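Local coordinates for protein glutamate--tRNA ligase (Elizabethkingia anophelis, PDB 6B1Z) that probably attaches glutamate to its cognate tRNA at the expense of ATP, as a class I aminoacyl-tRNA synthetase, at residues E300-E305 against E349-F354; Q357-M362 against T399-I404; I391-E396 against K409-A414. All coordinates share one frame; numbering follows the deposited sequence.

Contact 1: residues E300-E305 against E349-F354. With FMT (formic acid), chain D.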
loop_
_atom_site.group_PDB
_atom_site.type_symbol
_atom_site.label_atom_id
_atom_site.label_comp_id
_atom_site.label_asym_id
_atom_site.label_seq_id
_atom_site.Cartn_x
_atom_site.Cartn_y
_atom_site.Cartn_z
ATOM N N GLU A 300 8.150 -1.273 9.180
ATOM C CA GLU A 300 7.603 -0.594 10.351
ATOM C C GLU A 300 6.831 -1.536 11.262
ATOM O O GLU A 300 6.335 -1.094 12.305
ATOM C CB GLU A 300 6.694 0.566 9.918
ATOM C CG GLU A 300 7.463 1.759 9.359
ATOM C CD GLU A 300 8.385 2.394 10.389
ATOM O OE1 GLU A 300 7.929 2.645 11.520
ATOM O OE2 GLU A 300 9.570 2.624 10.075
ATOM N N GLY A 301 6.727 -2.815 10.922
ATOM C CA GLY A 301 6.107 -3.780 11.810
ATOM C C GLY A 301 4.649 -4.082 11.547
ATOM O O GLY A 301 4.011 -4.736 12.385
ATOM N N TYR A 302 4.102 -3.648 10.411
ATOM C CA TYR A 302 2.729 -4.015 10.074
ATOM C C TYR A 302 2.694 -5.458 9.594
ATOM O O TYR A 302 3.520 -5.872 8.776
ATOM C CB TYR A 302 2.145 -3.074 9.009
ATOM C CG TYR A 302 1.807 -1.697 9.541
ATOM C CD1 TYR A 302 2.778 -0.704 9.633
ATOM C CD2 TYR A 302 0.505 -1.387 9.948
ATOM C CE1 TYR A 302 2.477 0.560 10.106
ATOM C CE2 TYR A 302 0.194 -0.107 10.432
ATOM C CZ TYR A 302 1.183 0.844 10.516
ATOM O OH TYR A 302 0.888 2.105 10.997
ATOM N N LEU A 303 1.785 -6.245 10.159
ATOM C CA LEU A 303 1.655 -7.638 9.775
ATOM C C LEU A 303 0.945 -7.697 8.425
ATOM O O LEU A 303 -0.002 -6.946 8.207
ATOM C CB LEU A 303 0.856 -8.402 10.832
ATOM C CG LEU A 303 1.439 -8.316 12.246
ATOM C CD1 LEU A 303 0.423 -8.825 13.260
ATOM C CD2 LEU A 303 2.742 -9.095 12.327
ATOM N N PRO A 304 1.413 -8.520 7.478
ATOM C CA PRO A 304 0.816 -8.465 6.133
ATOM C C PRO A 304 -0.670 -8.786 6.113
ATOM O O PRO A 304 -1.413 -8.188 5.320
ATOM C CB PRO A 304 1.639 -9.488 5.335
ATOM C CG PRO A 304 2.271 -10.399 6.382
ATOM C CD PRO A 304 2.519 -9.493 7.570
ATOM N N GLU A 305 -1.133 -9.700 6.969
ATOM C CA GLU A 305 -2.555 -10.009 7.027
ATOM C C GLU A 305 -3.363 -8.817 7.511
ATOM O O GLU A 305 -4.490 -8.597 7.047
ATOM C CB GLU A 305 -2.795 -11.198 7.948
ATOM C CG GLU A 305 -2.087 -12.470 7.500
ATOM C CD GLU A 305 -0.637 -12.569 7.980
ATOM O OE1 GLU A 305 -0.109 -11.634 8.651
ATOM O OE2 GLU A 305 -0.020 -13.621 7.685
ATOM N N GLU A 349 -5.312 5.535 12.179
ATOM C CA GLU A 349 -5.919 4.914 13.356
ATOM C C GLU A 349 -6.404 3.508 13.035
ATOM O O GLU A 349 -6.126 2.557 13.773
ATOM C CB GLU A 349 -7.093 5.768 13.847
ATOM C CG GLU A 349 -7.918 5.105 14.960
ATOM C CD GLU A 349 -7.319 5.285 16.335
ATOM O OE1 GLU A 349 -6.435 6.162 16.504
ATOM O OE2 GLU A 349 -7.737 4.550 17.265
ATOM N N LYS A 350 -7.137 3.369 11.929
ATOM C CA LYS A 350 -7.659 2.065 11.532
ATOM C C LYS A 350 -6.539 1.103 11.174
ATOM O O LYS A 350 -6.599 -0.089 11.515
ATOM C CB LYS A 350 -8.611 2.228 10.354
ATOM C CG LYS A 350 -9.471 1.015 10.136
ATOM C CD LYS A 350 -10.538 0.969 11.195
ATOM C CE LYS A 350 -11.382 -0.265 11.047
ATOM N NZ LYS A 350 -12.649 -0.125 11.825
ATOM N N ALA A 351 -5.489 1.592 10.509
ATOM C CA ALA A 351 -4.382 0.699 10.174
ATOM C C ALA A 351 -3.719 0.155 11.433
ATOM O O ALA A 351 -3.392 -1.042 11.510
ATOM C CB ALA A 351 -3.371 1.436 9.300
ATOM N N LYS A 352 -3.545 1.009 12.445
ATOM C CA LYS A 352 -2.947 0.556 13.693
ATOM C C LYS A 352 -3.891 -0.368 14.452
ATOM O O LYS A 352 -3.454 -1.351 15.060
ATOM C CB LYS A 352 -2.548 1.768 14.532
ATOM C CG LYS A 352 -1.369 2.499 13.893
ATOM C CD LYS A 352 -1.041 3.804 14.567
ATOM C CE LYS A 352 0.247 4.370 14.008
ATOM N NZ LYS A 352 0.525 5.722 14.586
ATOM N N TRP A 353 -5.192 -0.075 14.409
ATOM C CA TRP A 353 -6.169 -0.944 15.069
ATOM C C TRP A 353 -6.148 -2.338 14.459
ATOM O O TRP A 353 -6.138 -3.334 15.186
ATOM C CB TRP A 353 -7.570 -0.340 14.975
ATOM C CG TRP A 353 -8.683 -1.220 15.522
ATOM C CD1 TRP A 353 -9.122 -1.281 16.821
ATOM C CD2 TRP A 353 -9.513 -2.127 14.774
ATOM N NE1 TRP A 353 -10.183 -2.163 16.923
ATOM C CE2 TRP A 353 -10.436 -2.698 15.685
ATOM C CE3 TRP A 353 -9.563 -2.517 13.430
ATOM C CZ2 TRP A 353 -11.392 -3.638 15.294
ATOM C CZ3 TRP A 353 -10.524 -3.452 13.040
ATOM C CH2 TRP A 353 -11.424 -3.998 13.971
ATOM N N PHE A 354 -6.142 -2.424 13.124
ATOM C CA PHE A 354 -6.022 -3.727 12.470
ATOM C C PHE A 354 -4.767 -4.461 12.928
ATOM O O PHE A 354 -4.817 -5.670 13.196
ATOM C CB PHE A 354 -6.010 -3.575 10.945
ATOM C CG PHE A 354 -7.380 -3.599 10.311
ATOM C CD1 PHE A 354 -8.146 -4.770 10.287
ATOM C CD2 PHE A 354 -7.893 -2.463 9.706
ATOM C CE1 PHE A 354 -9.408 -4.789 9.689
ATOM C CE2 PHE A 354 -9.142 -2.476 9.098
ATOM C CZ PHE A 354 -9.905 -3.636 9.083
HETATM C C FMT D . -6.979 9.014 11.468
HETATM O O1 FMT D . -5.937 8.367 11.582
HETATM O O2 FMT D . -8.027 8.574 10.994
#

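Contact 2: residues Q357-M362 against T399-I404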
loop_
_atom_site.group_PDB
_atom_site.type_symbol
_atom_site.label_atom_id
_atom_site.label_comp_id
_atom_site.label_asym_id
_atom_site.label_seq_id
_atom_site.Cartn_x
_atom_site.Cartn_y
_atom_site.Cartn_z
ATOM N N GLN A 357 -5.303 -5.839 16.379
ATOM C CA GLN A 357 -6.222 -6.975 16.379
ATOM C C GLN A 357 -5.508 -8.254 15.973
ATOM O O GLN A 357 -5.708 -9.308 16.591
ATOM C CB GLN A 357 -7.405 -6.727 15.435
ATOM C CG GLN A 357 -8.291 -5.529 15.771
ATOM C CD GLN A 357 -8.654 -5.433 17.230
ATOM O OE1 GLN A 357 -9.519 -6.159 17.717
ATOM N NE2 GLN A 357 -7.995 -4.527 17.943
ATOM N N TYR A 358 -4.668 -8.181 14.936
ATOM C CA TYR A 358 -3.971 -9.375 14.463
ATOM C C TYR A 358 -2.856 -9.777 15.415
ATOM O O TYR A 358 -2.649 -10.974 15.652
ATOM C CB TYR A 358 -3.440 -9.158 13.031
ATOM C CG TYR A 358 -4.479 -9.393 11.947
ATOM C CD1 TYR A 358 -5.388 -8.404 11.582
ATOM C CD2 TYR A 358 -4.561 -10.619 11.299
ATOM C CE1 TYR A 358 -6.347 -8.637 10.592
ATOM C CE2 TYR A 358 -5.500 -10.858 10.322
ATOM C CZ TYR A 358 -6.382 -9.864 9.963
ATOM O OH TYR A 358 -7.309 -10.135 8.997
ATOM N N LEU A 359 -2.148 -8.801 15.992
ATOM C CA LEU A 359 -1.056 -9.121 16.913
ATOM C C LEU A 359 -1.572 -9.865 18.133
ATOM O O LEU A 359 -0.956 -10.847 18.583
ATOM C CB LEU A 359 -0.349 -7.828 17.327
ATOM C CG LEU A 359 0.828 -7.923 18.304
ATOM C CD1 LEU A 359 1.891 -8.828 17.738
ATOM C CD2 LEU A 359 1.398 -6.533 18.551
ATOM N N GLN A 360 -2.725 -9.432 18.662
ATOM C CA GLN A 360 -3.277 -10.022 19.881
ATOM C C GLN A 360 -3.620 -11.490 19.692
ATOM O O GLN A 360 -3.643 -12.251 20.671
ATOM C CB GLN A 360 -4.521 -9.249 20.324
ATOM C CG GLN A 360 -4.229 -7.897 20.934
ATOM C CD GLN A 360 -5.489 -7.071 21.133
ATOM O OE1 GLN A 360 -6.578 -7.465 20.709
ATOM N NE2 GLN A 360 -5.347 -5.920 21.775
ATOM N N LEU A 361 -3.896 -11.905 18.456
ATOM C CA LEU A 361 -4.283 -13.273 18.150
ATOM C C LEU A 361 -3.104 -14.165 17.780
ATOM O O LEU A 361 -3.272 -15.386 17.714
ATOM C CB LEU A 361 -5.308 -13.288 17.014
ATOM C CG LEU A 361 -6.715 -12.786 17.357
ATOM C CD1 LEU A 361 -7.602 -12.948 16.151
ATOM C CD2 LEU A 361 -7.278 -13.545 18.548
ATOM N N MET A 362 -1.926 -13.595 17.534
ATOM C CA MET A 362 -0.730 -14.403 17.313
ATOM C C MET A 362 -0.339 -15.135 18.589
ATOM O O MET A 362 -0.491 -14.619 19.693
ATOM C CB MET A 362 0.439 -13.522 16.868
ATOM C CG MET A 362 0.235 -12.868 15.519
ATOM S SD MET A 362 1.609 -11.817 15.027
ATOM C CE MET A 362 2.983 -12.966 14.929
ATOM N N THR A 399 0.635 -2.486 19.869
ATOM C CA THR A 399 0.214 -2.306 18.487
ATOM C C THR A 399 1.211 -2.908 17.509
ATOM O O THR A 399 0.814 -3.392 16.443
ATOM C CB THR A 399 0.021 -0.813 18.199
ATOM O OG1 THR A 399 -0.888 -0.279 19.172
ATOM C CG2 THR A 399 -0.567 -0.568 16.796
ATOM N N PHE A 400 2.490 -2.915 17.886
ATOM C CA PHE A 400 3.587 -3.488 17.121
ATOM C C PHE A 400 4.427 -4.322 18.073
ATOM O O PHE A 400 4.499 -4.010 19.264
ATOM C CB PHE A 400 4.467 -2.390 16.487
ATOM C CG PHE A 400 3.704 -1.472 15.582
ATOM C CD1 PHE A 400 3.462 -1.833 14.277
ATOM C CD2 PHE A 400 3.188 -0.273 16.054
ATOM C CE1 PHE A 400 2.734 -1.018 13.435
ATOM C CE2 PHE A 400 2.458 0.559 15.223
ATOM C CZ PHE A 400 2.231 0.188 13.899
ATOM N N VAL A 401 5.095 -5.356 17.541
ATOM C CA VAL A 401 5.927 -6.209 18.397
ATOM C C VAL A 401 6.970 -5.386 19.151
ATOM O O VAL A 401 7.246 -5.651 20.330
ATOM C CB VAL A 401 6.580 -7.332 17.571
ATOM C CG1 VAL A 401 7.638 -8.066 18.405
ATOM C CG2 VAL A 401 5.526 -8.281 17.080
ATOM N N LYS A 402 7.538 -4.350 18.514
ATOM C CA LYS A 402 8.570 -3.559 19.182
ATOM C C LYS A 402 8.047 -2.881 20.446
ATOM O O LYS A 402 8.832 -2.586 21.354
ATOM C CB LYS A 402 9.148 -2.509 18.224
ATOM C CG LYS A 402 8.218 -1.322 17.944
ATOM C CD LYS A 402 8.792 -0.373 16.893
ATOM C CE LYS A 402 7.658 0.308 16.118
ATOM N NZ LYS A 402 8.061 0.765 14.742
ATOM N N ASP A 403 6.728 -2.625 20.525
ATOM C CA ASP A 403 6.145 -2.002 21.717
ATOM C C ASP A 403 6.360 -2.864 22.954
ATOM O O ASP A 403 6.426 -2.339 24.071
ATOM C CB ASP A 403 4.631 -1.792 21.563
ATOM C CG ASP A 403 4.251 -0.892 20.413
ATOM O OD1 ASP A 403 5.119 -0.190 19.856
ATOM O OD2 ASP A 403 3.039 -0.890 20.096
ATOM N N ILE A 404 6.430 -4.189 22.778
ATOM C CA ILE A 404 6.622 -5.085 23.914
ATOM C C ILE A 404 7.950 -4.805 24.617
ATOM O O ILE A 404 8.048 -4.918 25.850
ATOM C CB ILE A 404 6.524 -6.545 23.433
ATOM C CG1 ILE A 404 5.131 -6.815 22.854
ATOM C CG2 ILE A 404 6.807 -7.531 24.595
ATOM C CD1 ILE A 404 4.991 -8.197 22.216
#

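Contact 3: residues I391-E396 against K409-A414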
loop_
_atom_site.group_PDB
_atom_site.type_symbol
_atom_site.label_atom_id
_atom_site.label_comp_id
_atom_site.label_asym_id
_atom_site.label_seq_id
_atom_site.Cartn_x
_atom_site.Cartn_y
_atom_site.Cartn_z
ATOM N N ILE A 391 6.113 -11.630 26.420
ATOM C CA ILE A 391 5.190 -11.453 25.297
ATOM C C ILE A 391 3.755 -11.693 25.751
ATOM O O ILE A 391 2.849 -10.908 25.439
ATOM C CB ILE A 391 5.581 -12.384 24.130
ATOM C CG1 ILE A 391 6.896 -11.930 23.479
ATOM C CG2 ILE A 391 4.459 -12.462 23.082
ATOM C CD1 ILE A 391 7.504 -13.006 22.580
ATOM N N GLY A 392 3.529 -12.767 26.520
ATOM C CA GLY A 392 2.181 -13.053 26.993
ATOM C C GLY A 392 1.616 -11.952 27.875
ATOM O O GLY A 392 0.420 -11.657 27.822
ATOM N N LEU A 393 2.469 -11.334 28.698
ATOM C CA LEU A 393 2.049 -10.275 29.606
ATOM C C LEU A 393 1.806 -8.958 28.892
ATOM O O LEU A 393 1.085 -8.100 29.421
ATOM C CB LEU A 393 3.108 -10.037 30.687
ATOM C CG LEU A 393 3.324 -11.092 31.769
ATOM C CD1 LEU A 393 4.629 -10.804 32.503
ATOM C CD2 LEU A 393 2.142 -11.083 32.720
ATOM N N MET A 394 2.389 -8.771 27.708
ATOM C CA MET A 394 2.400 -7.456 27.080
ATOM C C MET A 394 1.628 -7.364 25.776
ATOM O O MET A 394 1.271 -6.247 25.373
ATOM C CB MET A 394 3.842 -7.002 26.800
ATOM C CG MET A 394 4.718 -6.868 28.031
ATOM S SD MET A 394 4.414 -5.348 28.940
ATOM C CE MET A 394 4.986 -4.137 27.733
ATOM N N LYS A 395 1.374 -8.479 25.088
ATOM C CA LYS A 395 0.905 -8.355 23.710
ATOM C C LYS A 395 -0.504 -7.787 23.616
ATOM O O LYS A 395 -0.843 -7.212 22.579
ATOM C CB LYS A 395 0.978 -9.702 22.979
ATOM C CG LYS A 395 0.044 -10.766 23.499
ATOM C CD LYS A 395 0.149 -12.038 22.636
ATOM C CE LYS A 395 -0.845 -13.089 23.096
ATOM N NZ LYS A 395 -0.485 -14.452 22.582
ATOM N N GLU A 396 -1.317 -7.910 24.674
ATOM C CA GLU A 396 -2.694 -7.420 24.599
ATOM C C GLU A 396 -2.744 -5.905 24.442
ATOM O O GLU A 396 -3.712 -5.371 23.885
ATOM C CB GLU A 396 -3.480 -7.853 25.839
ATOM N N LYS A 409 10.547 -1.684 29.273
ATOM C CA LYS A 409 11.980 -1.634 29.527
ATOM C C LYS A 409 12.320 -2.037 30.955
ATOM O O LYS A 409 13.438 -2.505 31.199
ATOM C CB LYS A 409 12.523 -0.239 29.206
ATOM C CG LYS A 409 12.579 0.055 27.701
ATOM C CD LYS A 409 13.180 1.418 27.418
ATOM C CE LYS A 409 13.143 1.732 25.931
ATOM N NZ LYS A 409 13.697 3.080 25.634
ATOM N N PHE A 410 11.367 -1.915 31.885
ATOM C CA PHE A 410 11.565 -2.333 33.273
ATOM C C PHE A 410 11.774 -3.831 33.428
ATOM O O PHE A 410 12.203 -4.262 34.500
ATOM C CB PHE A 410 10.370 -1.898 34.121
ATOM C CG PHE A 410 9.050 -2.118 33.438
ATOM C CD1 PHE A 410 8.404 -1.072 32.800
ATOM C CD2 PHE A 410 8.475 -3.381 33.400
ATOM C CE1 PHE A 410 7.195 -1.275 32.137
ATOM C CE2 PHE A 410 7.266 -3.598 32.745
ATOM C CZ PHE A 410 6.628 -2.541 32.115
ATOM N N PHE A 411 11.486 -4.640 32.405
ATOM C CA PHE A 411 11.822 -6.055 32.504
ATOM C C PHE A 411 13.319 -6.281 32.415
ATOM O O PHE A 411 13.812 -7.317 32.877
ATOM C CB PHE A 411 11.131 -6.868 31.401
ATOM C CG PHE A 411 9.652 -7.048 31.602
ATOM C CD1 PHE A 411 9.159 -7.783 32.674
ATOM C CD2 PHE A 411 8.752 -6.520 30.692
ATOM C CE1 PHE A 411 7.792 -7.969 32.841
ATOM C CE2 PHE A 411 7.382 -6.693 30.861
ATOM C CZ PHE A 411 6.906 -7.419 31.937
ATOM N N PHE A 412 14.047 -5.333 31.833
ATOM C CA PHE A 412 15.451 -5.505 31.498
ATOM C C PHE A 412 16.371 -4.480 32.146
ATOM O O PHE A 412 17.584 -4.717 32.194
ATOM C CB PHE A 412 15.625 -5.444 29.973
ATOM C CG PHE A 412 14.578 -6.212 29.217
ATOM C CD1 PHE A 412 14.665 -7.593 29.095
ATOM C CD2 PHE A 412 13.499 -5.559 28.643
ATOM C CE1 PHE A 412 13.700 -8.303 28.406
ATOM C CE2 PHE A 412 12.529 -6.264 27.953
ATOM C CZ PHE A 412 12.632 -7.635 27.836
ATOM N N HIS A 413 15.837 -3.367 32.648
ATOM C CA HIS A 413 16.639 -2.274 33.195
ATOM C C HIS A 413 16.006 -1.773 34.483
ATOM O O HIS A 413 14.791 -1.557 34.533
ATOM C CB HIS A 413 16.750 -1.113 32.198
ATOM C CG HIS A 413 17.125 -1.531 30.811
ATOM N ND1 HIS A 413 18.392 -1.963 30.480
ATOM C CD2 HIS A 413 16.402 -1.571 29.666
ATOM C CE1 HIS A 413 18.433 -2.254 29.192
ATOM N NE2 HIS A 413 17.237 -2.027 28.675
ATOM N N ALA A 414 16.831 -1.563 35.518
ATOM C CA ALA A 414 16.321 -1.007 36.760
ATOM C C ALA A 414 16.056 0.491 36.612
ATOM O O ALA A 414 16.723 1.174 35.830
ATOM C CB ALA A 414 17.313 -1.241 37.896
#

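Contact 1: residues E300-E305 against E349-F354
Tyr302 reaches the helix carrying Ala351 and Lys352 with the far rim of its ring, and it is the one residue of 300-305 that touches the helical segment. Its CG lies anti to the carbonyl carbon (chi1 -73°), which directs the ring axis and the phenol oxygen at its end toward the helix; chi2 of 84° only decides which edge, the CE2 side, is turned to Ala351. The carbonyl O of Ala351 sits in the ring plane, 3.9 Å from CE2, so the helix backbone meets the ring at its edge. CB of Ala351 touches the same CE2 at 4.0 Å, an apolar contact made from off the plane. Farther out, OH of Tyr302 rests against the aliphatic part of Lys352, 3.7 Å from CG and 3.8 Å from CE; the lysine runs extended past CG and slants across the end of the tyrosine. Around it, Tyr297 and Phe400 make edge-to-face ring contacts with Tyr302, while Asn355, one turn beyond Ala351, binds Gly301 O and Leu303 N and so ties the loop to the same helix. At Glu349, O1 of a formic acid molecule, probably from the crystallisation liquor, accepts a hydrogen bond of 3.0 Å from the backbone N; Ser347 OG is its second partner. With no hydrogen bond between the two segments, their mutual hold rests on dispersion and shape, and Asn355 supplies polar anchoring nearby.

Contact 2: residues Q357-M362 against T399-I404
Leu359 projects from the helix 348-361 toward the turn that opens the helix 401-406, and its two methyls rest against that turn at separate points. From CB, which points toward the other segment, the chain passes to a CG anti to the backbone N (chi1 180°), and there it divides. CD1 goes to Val401, meeting CG2 at 3.7 Å, with the two side chains crossing at about a right angle. CD2 turns instead to main chain: it lies 3.8 Å from the carbonyl carbon of Thr399 and 3.8 Å from that of Phe400. The side chains of these two residues start away from the leucine, which explains why it finds their backbone. That backbone is held by Asp403, whose OD2 accepts from both Thr399 N (2.9 Å) and Phe400 N (3.0 Å). The first donor comes on the anti side, close to the carboxylate plane; the second stands well above it, 69° out. Ile367 and Ala398 also touch Leu359, setting it within the helical anticodon-binding region. No hydrogen bond joins the two segments, which implies cohesion by apolar contact, while Asp403 braces the turn through two of its N-H groups and Asn355 reaches Thr399 O from the helix.

Contact 3: residues I391-E396 against K409-A414
A Met-aromatic contact joins the C-terminal part of helix 384-394 to the loop that follows helix 401-406, with Met394 and Phe411 as its partners. The sulfur approaches the ring from its rim: SD of Met394 is 5.2 Å from the ring centroid of Phe411 and 88° off the ring normal, so it lies in the plane of the ring. Its closest ring atom is CE2, at 3.8 Å, and CG of Met394 touches that same CE2 at 3.9 Å. Chi1 (-61°) and chi2 (-79°) of the methionine place SD there, chi3 only turning the terminal methyl, and the two side chains run antiparallel alongside each other. Next to that corner, CZ of Phe411 meets CD1 of Leu393 at 4.1 Å, the leucine side chain slanting past that of Phe411. This belongs to the all-helical part of the anticodon-binding region, where a loop residue fills the seam between helices: Phe411 also packs on Ile390 of helix 384-394 and on Leu490 and Met493 of helix 487-507. One face of its ring takes CE2 of Phe410, 3.6 Å above the plane and displaced from the ring centre. The loop is further tied to the last helix by a hydrogen bond between Phe410 O and Arg502 NH1, and a formic acid molecule, probably from the crystallisation liquor, lies about 4 Å from the Phe411 side chain.

How the contacts relate
The three contacts run in a chain along the elongated molecule, from the region matching the catalytic family into the helical anticodon-binding part. Contacts 1 and 2 share helix 348-361, with centres about 9 Å apart, and touch where Thr399 CG2 lies 3.5 Å from Lys352 O. Contact 3 stands about 13 Å from contact 2, centre to centre; two probable hydrogen bonds run from 357-362 to 391-396, Gln360 NE2 to Glu396 O (2.7 Å) and Met362 O to Lys395 NZ (2.9 Å). Contacts 1 and 3 do not touch, their nearest atoms being about 9 Å apart. Each of these two has a formic acid molecule beside it, at Glu349 N and near Phe411, probably from the crystallisation liquor.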